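PDB 3T69: probable 2-dehydro-3-deoxygalactonokinase DgoK1 from Sinorhizobium meliloti, which probably phosphorylates 2-dehydro-3-deoxy-D-galactonate with ATP, the second step in the breakdown of D-galactonate. Local coordinates for residues 66-71 and 109-114; 152-157 and 166-171. One frame throughout, in Å; residues are numbered along the deposited sequence.

Interaction 1 of 2, residues 66-71 and 109-114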
loop_
_atom_site.group_PDB
_atom_site.type_symbol
_atom_site.label_atom_id
_atom_site.label_comp_id
_atom_site.label_asym_id
_atom_site.label_seq_id
_atom_site.Cartn_x
_atom_site.Cartn_y
_atom_site.Cartn_z
ATOM N N PRO B 66 -31.335 -18.302 21.066
ATOM C CA PRO B 66 -30.516 -18.724 19.932
ATOM C C PRO B 66 -29.659 -17.548 19.484
ATOM O O PRO B 66 -29.871 -16.441 19.965
ATOM C CB PRO B 66 -31.557 -19.078 18.854
ATOM C CG PRO B 66 -32.773 -18.314 19.225
ATOM C CD PRO B 66 -32.702 -17.918 20.654
ATOM N N ILE B 67 -28.717 -17.785 18.564
ATOM C CA ILE B 67 -27.725 -16.787 18.131
ATOM C C ILE B 67 -27.476 -16.880 16.636
ATOM O O ILE B 67 -27.157 -17.947 16.113
ATOM C CB ILE B 67 -26.382 -16.976 18.840
ATOM C CG1 ILE B 67 -26.615 -17.272 20.324
ATOM C CG2 ILE B 67 -25.498 -15.786 18.646
ATOM C CD1 ILE B 67 -25.494 -16.761 21.232
ATOM N N ILE B 68 -27.601 -15.736 15.972
ATOM C CA ILE B 68 -27.343 -15.610 14.566
ATOM C C ILE B 68 -26.171 -14.634 14.397
ATOM O O ILE B 68 -26.170 -13.534 14.958
ATOM C CB ILE B 68 -28.601 -15.171 13.840
ATOM C CG1 ILE B 68 -28.415 -15.202 12.324
ATOM C CG2 ILE B 68 -29.075 -13.857 14.362
ATOM C CD1 ILE B 68 -28.063 -16.607 11.786
ATOM N N ILE B 69 -25.156 -15.087 13.664
ATOM C CA ILE B 69 -23.897 -14.369 13.547
ATOM C C ILE B 69 -23.466 -14.258 12.111
ATOM O O ILE B 69 -23.457 -15.247 11.386
ATOM C CB ILE B 69 -22.764 -15.077 14.262
ATOM C CG1 ILE B 69 -23.192 -15.538 15.667
ATOM C CG2 ILE B 69 -21.579 -14.177 14.277
ATOM C CD1 ILE B 69 -22.084 -16.258 16.463
ATOM N N CYS B 70 -23.102 -13.050 11.703
ATOM C CA CYS B 70 -22.546 -12.811 10.398
ATOM C C CYS B 70 -21.080 -12.350 10.559
ATOM O O CYS B 70 -20.664 -11.999 11.661
ATOM C CB CYS B 70 -23.407 -11.767 9.654
ATOM S SG CYS B 70 -23.270 -10.073 10.274
ATOM N N GLY B 71 -20.308 -12.356 9.467
ATOM C CA GLY B 71 -18.956 -11.800 9.467
ATOM C C GLY B 71 -17.812 -12.798 9.554
ATOM O O GLY B 71 -17.969 -13.993 9.337
ATOM N N ARG B 109 -25.976 -20.313 14.805
ATOM C CA ARG B 109 -25.617 -20.373 13.392
ATOM C C ARG B 109 -24.787 -19.172 12.959
ATOM O O ARG B 109 -25.001 -18.048 13.444
ATOM C CB ARG B 109 -26.873 -20.387 12.534
ATOM C CG ARG B 109 -28.025 -21.132 13.142
ATOM C CD ARG B 109 -28.240 -22.429 12.428
ATOM N NE ARG B 109 -29.297 -23.241 13.015
ATOM C CZ ARG B 109 -30.383 -23.625 12.361
ATOM N NH1 ARG B 109 -30.575 -23.264 11.102
ATOM N NH2 ARG B 109 -31.278 -24.372 12.966
ATOM N N ILE B 110 -23.898 -19.402 11.993
ATOM C CA ILE B 110 -23.163 -18.361 11.272
ATOM C C ILE B 110 -23.535 -18.353 9.791
ATOM O O ILE B 110 -23.515 -19.402 9.149
ATOM C CB ILE B 110 -21.658 -18.587 11.273
ATOM C CG1 ILE B 110 -21.168 -18.914 12.666
ATOM C CG2 ILE B 110 -20.955 -17.361 10.701
ATOM C CD1 ILE B 110 -19.712 -18.524 12.900
ATOM N N LEU B 111 -23.812 -17.159 9.263
ATOM C CA LEU B 111 -24.105 -16.929 7.837
ATOM C C LEU B 111 -22.901 -17.042 6.861
ATOM O O LEU B 111 -21.808 -16.563 7.099
ATOM C CB LEU B 111 -24.801 -15.557 7.661
ATOM C CG LEU B 111 -26.007 -15.306 8.606
ATOM C CD1 LEU B 111 -26.592 -13.889 8.533
ATOM C CD2 LEU B 111 -27.110 -16.313 8.343
ATOM N N PRO B 112 -23.136 -17.640 5.703
ATOM C CA PRO B 112 -22.060 -17.679 4.743
ATOM C C PRO B 112 -21.717 -16.267 4.221
ATOM O O PRO B 112 -22.468 -15.310 4.479
ATOM C CB PRO B 112 -22.678 -18.515 3.633
ATOM C CG PRO B 112 -24.153 -18.196 3.762
ATOM C CD PRO B 112 -24.324 -18.335 5.192
ATOM N N GLY B 113 -20.601 -16.155 3.486
ATOM C CA GLY B 113 -20.327 -14.943 2.723
ATOM C C GLY B 113 -20.729 -15.121 1.267
ATOM O O GLY B 113 -21.356 -16.107 0.930
ATOM N N LEU B 114 -20.365 -14.166 0.417
ATOM C CA LEU B 114 -20.443 -14.345 -1.024
ATOM C C LEU B 114 -19.062 -14.454 -1.727
ATOM O O LEU B 114 -18.112 -13.805 -1.354
ATOM C CB LEU B 114 -21.272 -13.219 -1.659
ATOM C CG LEU B 114 -22.677 -12.936 -1.104
ATOM C CD1 LEU B 114 -23.318 -11.763 -1.812
ATOM C CD2 LEU B 114 -23.591 -14.108 -1.250
#
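I68 pairs with R109, and I69 with I110, as parallel neighbours in the mixed sheet that strands 67-71 and 108-116 share, an arrangement consistent with the actin-like ATPase fold of sugar kinases. Three backbone hydrogen bonds define the parallel register. R109 N donates to I67 O at 3.0 Å, I69 N to R109 O at 3.0 Å, and L111 N to I69 O at 2.9 Å. The bonds therefore run in both directions, and I69 uses both its N and its O on the neighbouring strand. Apolar packing differs between the faces. I69 and I110 share one face with only a loose approach, I69 CB to I110 CG1 at 4.5 Å; there I69 also meets V12 of strand 9-14 and L52 of helix 50-58. On the other face, with CG1 anti to the backbone N (chi1 -173°), the end of I68 comes near the second strand, CD1 lying 4.0 Å from R109 CB. The guanidinium of R109 leads away and forms a salt bridge with D107 through NE. L111 sends its two methyls to different partners: CD1 lies 4.0 Å from C70 CB, while CD2 meets I68 CD1 at 3.6 Å.

Interaction 2 of 2, residues 152-157 and 166-171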
loop_
_atom_site.group_PDB
_atom_site.type_symbol
_atom_site.label_atom_id
_atom_site.label_comp_id
_atom_site.label_asym_id
_atom_site.label_seq_id
_atom_site.Cartn_x
_atom_site.Cartn_y
_atom_site.Cartn_z
ATOM N N HIS B 152 -11.893 -3.161 4.124
ATOM C CA HIS B 152 -11.996 -3.595 2.742
ATOM C C HIS B 152 -13.283 -2.982 2.158
ATOM O O HIS B 152 -14.364 -3.165 2.685
ATOM C CB HIS B 152 -12.063 -5.132 2.611
ATOM C CG HIS B 152 -10.842 -5.868 3.102
ATOM N ND1 HIS B 152 -10.881 -7.207 3.449
ATOM C CD2 HIS B 152 -9.560 -5.473 3.287
ATOM C CE1 HIS B 152 -9.677 -7.599 3.834
ATOM N NE2 HIS B 152 -8.862 -6.561 3.769
ATOM N N SER B 153 -13.192 -2.240 1.077
ATOM C CA SER B 153 -14.363 -1.487 0.700
ATOM C C SER B 153 -15.092 -2.225 -0.413
ATOM O O SER B 153 -14.518 -2.548 -1.427
ATOM C CB SER B 153 -13.969 -0.061 0.315
ATOM O OG SER B 153 -15.045 0.559 -0.356
ATOM N N LYS B 154 -16.356 -2.529 -0.230
ATOM C CA LYS B 154 -17.013 -3.298 -1.264
ATOM C C LYS B 154 -17.837 -2.443 -2.249
ATOM O O LYS B 154 -18.527 -1.504 -1.829
ATOM C CB LYS B 154 -17.829 -4.406 -0.599
ATOM C CG LYS B 154 -17.106 -5.749 -0.584
ATOM C CD LYS B 154 -16.200 -6.035 0.580
ATOM C CE LYS B 154 -15.162 -6.952 0.028
ATOM N NZ LYS B 154 -14.389 -7.785 0.964
ATOM N N TRP B 155 -17.750 -2.730 -3.541
ATOM C CA TRP B 155 -18.626 -2.076 -4.534
ATOM C C TRP B 155 -19.502 -3.126 -5.220
ATOM O O TRP B 155 -18.991 -4.002 -5.902
ATOM C CB TRP B 155 -17.824 -1.267 -5.560
ATOM C CG TRP B 155 -17.331 0.094 -4.981
ATOM C CD1 TRP B 155 -16.437 0.283 -3.958
ATOM C CD2 TRP B 155 -17.718 1.401 -5.408
ATOM N NE1 TRP B 155 -16.249 1.614 -3.717
ATOM C CE2 TRP B 155 -17.022 2.327 -4.596
ATOM C CE3 TRP B 155 -18.604 1.877 -6.376
ATOM C CZ2 TRP B 155 -17.187 3.714 -4.731
ATOM C CZ3 TRP B 155 -18.772 3.241 -6.519
ATOM C CH2 TRP B 155 -18.053 4.155 -5.705
ATOM N N VAL B 156 -20.819 -3.041 -5.021
ATOM C CA VAL B 156 -21.736 -4.150 -5.360
ATOM C C VAL B 156 -22.829 -3.796 -6.409
ATOM O O VAL B 156 -23.535 -2.801 -6.257
ATOM C CB VAL B 156 -22.384 -4.669 -4.068
ATOM C CG1 VAL B 156 -23.163 -5.956 -4.304
ATOM C CG2 VAL B 156 -21.340 -4.855 -3.006
ATOM N N ARG B 157 -22.939 -4.575 -7.470
ATOM C CA ARG B 157 -24.028 -4.390 -8.397
ATOM C C ARG B 157 -25.209 -5.234 -7.883
ATOM O O ARG B 157 -25.196 -6.481 -7.977
ATOM C CB ARG B 157 -23.664 -4.763 -9.866
ATOM C CG ARG B 157 -22.139 -4.717 -10.264
ATOM C CD ARG B 157 -21.788 -4.828 -11.805
ATOM N NE ARG B 157 -22.738 -5.585 -12.658
ATOM C CZ ARG B 157 -22.558 -6.827 -13.139
ATOM N NH1 ARG B 157 -21.459 -7.531 -12.840
ATOM N NH2 ARG B 157 -23.504 -7.382 -13.912
ATOM N N PHE B 166 -19.365 -8.077 -7.647
ATOM C CA PHE B 166 -18.799 -7.056 -6.806
ATOM C C PHE B 166 -17.273 -6.932 -6.875
ATOM O O PHE B 166 -16.611 -7.784 -7.474
ATOM C CB PHE B 166 -19.241 -7.301 -5.389
ATOM C CG PHE B 166 -18.750 -8.575 -4.816
ATOM C CD1 PHE B 166 -19.401 -9.782 -5.098
ATOM C CD2 PHE B 166 -17.666 -8.573 -3.939
ATOM C CE1 PHE B 166 -18.964 -10.986 -4.513
ATOM C CE2 PHE B 166 -17.206 -9.758 -3.354
ATOM C CZ PHE B 166 -17.857 -10.980 -3.637
ATOM N N SER B 167 -16.733 -5.889 -6.241
ATOM C CA SER B 167 -15.318 -5.579 -6.262
ATOM C C SER B 167 -14.794 -5.071 -4.910
ATOM O O SER B 167 -15.250 -4.034 -4.417
ATOM C CB SER B 167 -15.079 -4.466 -7.281
ATOM O OG SER B 167 -15.174 -4.957 -8.614
ATOM N N THR B 168 -13.832 -5.767 -4.306
ATOM C CA THR B 168 -13.159 -5.233 -3.133
ATOM C C THR B 168 -12.078 -4.256 -3.552
ATOM O O THR B 168 -11.488 -4.387 -4.658
ATOM C CB THR B 168 -12.512 -6.331 -2.387
ATOM O OG1 THR B 168 -13.499 -7.332 -2.155
ATOM C CG2 THR B 168 -11.941 -5.862 -1.027
ATOM N N PHE B 169 -11.828 -3.272 -2.690
ATOM C CA PHE B 169 -10.703 -2.378 -2.788
ATOM C C PHE B 169 -10.202 -2.316 -1.383
ATOM O O PHE B 169 -10.989 -2.115 -0.461
ATOM C CB PHE B 169 -11.163 -1.009 -3.246
ATOM C CG PHE B 169 -11.510 -0.934 -4.720
ATOM C CD1 PHE B 169 -10.555 -0.602 -5.652
ATOM C CD2 PHE B 169 -12.805 -1.185 -5.164
ATOM C CE1 PHE B 169 -10.866 -0.525 -7.003
ATOM C CE2 PHE B 169 -13.123 -1.109 -6.496
ATOM C CZ PHE B 169 -12.127 -0.767 -7.428
ATOM N N MET B 170 -8.911 -2.519 -1.174
ATOM C CA MET B 170 -8.425 -2.717 0.199
ATOM C C MET B 170 -7.941 -1.412 0.825
ATOM O O MET B 170 -6.939 -1.381 1.561
ATOM C CB MET B 170 -7.411 -3.880 0.317
ATOM C CG MET B 170 -6.207 -3.926 -0.664
ATOM S SD MET B 170 -5.206 -5.439 -0.442
ATOM C CE MET B 170 -4.414 -5.091 1.110
ATOM N N THR B 171 -8.707 -0.342 0.572
ATOM C CA THR B 171 -8.278 1.016 0.909
ATOM C C THR B 171 -8.083 1.213 2.402
ATOM O O THR B 171 -7.087 1.761 2.823
ATOM C CB THR B 171 -9.198 2.120 0.250
ATOM O OG1 THR B 171 -10.482 2.015 0.780
ATOM C CG2 THR B 171 -9.366 1.900 -1.274
#
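W155 and F169 lie diagonally on one face of an antiparallel strand pair, and their rings meet as an offset edge-to-face pair. The edge of F169 is directed toward the face of the indole's five-membered ring; the centroids are 5.7 Å apart and the planes are inclined at 77°. Both side chains leave the backbone with CG anti to the carbonyl carbon (chi1 -77° and -75°), and the nearest ring atoms, W155 CD1 and F169 CD2, come within 4.1 Å. The indole NE1 bonds to E248, whose carboxylate also takes hydrogen bonds from S153 OG and T171 OG1, so one carboxylate joins strand 153-159 to the start of helix 171-181.

The other face carries K154, T168, V156 and F166. K154 and T168 run side by side in the same direction, the lysine chain bent at chi2. Their polar ends have separate partners, since K154 NZ bonds to V124 O and T168 OG1 to D123, both in strand 123-125. Replacing K154 with an alanine is likely to leave V124 O without this donor. Farther along, V156 CG2 packs 4.0 Å from F166 CB. At the opposite end, H152 CB touches T168 CG2 at 3.7 Å, while the imidazole and M170 lie alongside each other; H152 NE2 hydrogen-bonds to E173, and the ring also meets F220 of the second subunit.

Four backbone hydrogen bonds set the register. S153 N to F169 O is 2.7 Å, and its reciprocal partner, F169 N to S153 O, is 3.1 Å. W155 and S167 form the second such pair. Reciprocal pairs mark antiparallel strands; consecutive in the chain, 153-159 and 162-169 form a beta hairpin within the mixed sheet.

How the interactions relate
Along the chain the two contacts come in series: interaction 1 is complete before 152-157 opens interaction 2. Their centres are about 20 Å apart, and they lie in different mixed sheets, the parallel pair of strands 67-71 and 108-116 in one and the hairpin of strands 153-159 and 162-169 in the other. The sheets are not isolated, for L114 O lies 3.6 Å from F166 CZ, a packing contact that joins the far end of 109-114 to the hairpin. This two-sheet layout is consistent with the paired domains of actin-like sugar kinases. Of the two contacts, interaction 2 alone also reaches the second subunit, linking its sheet to the dimer interface.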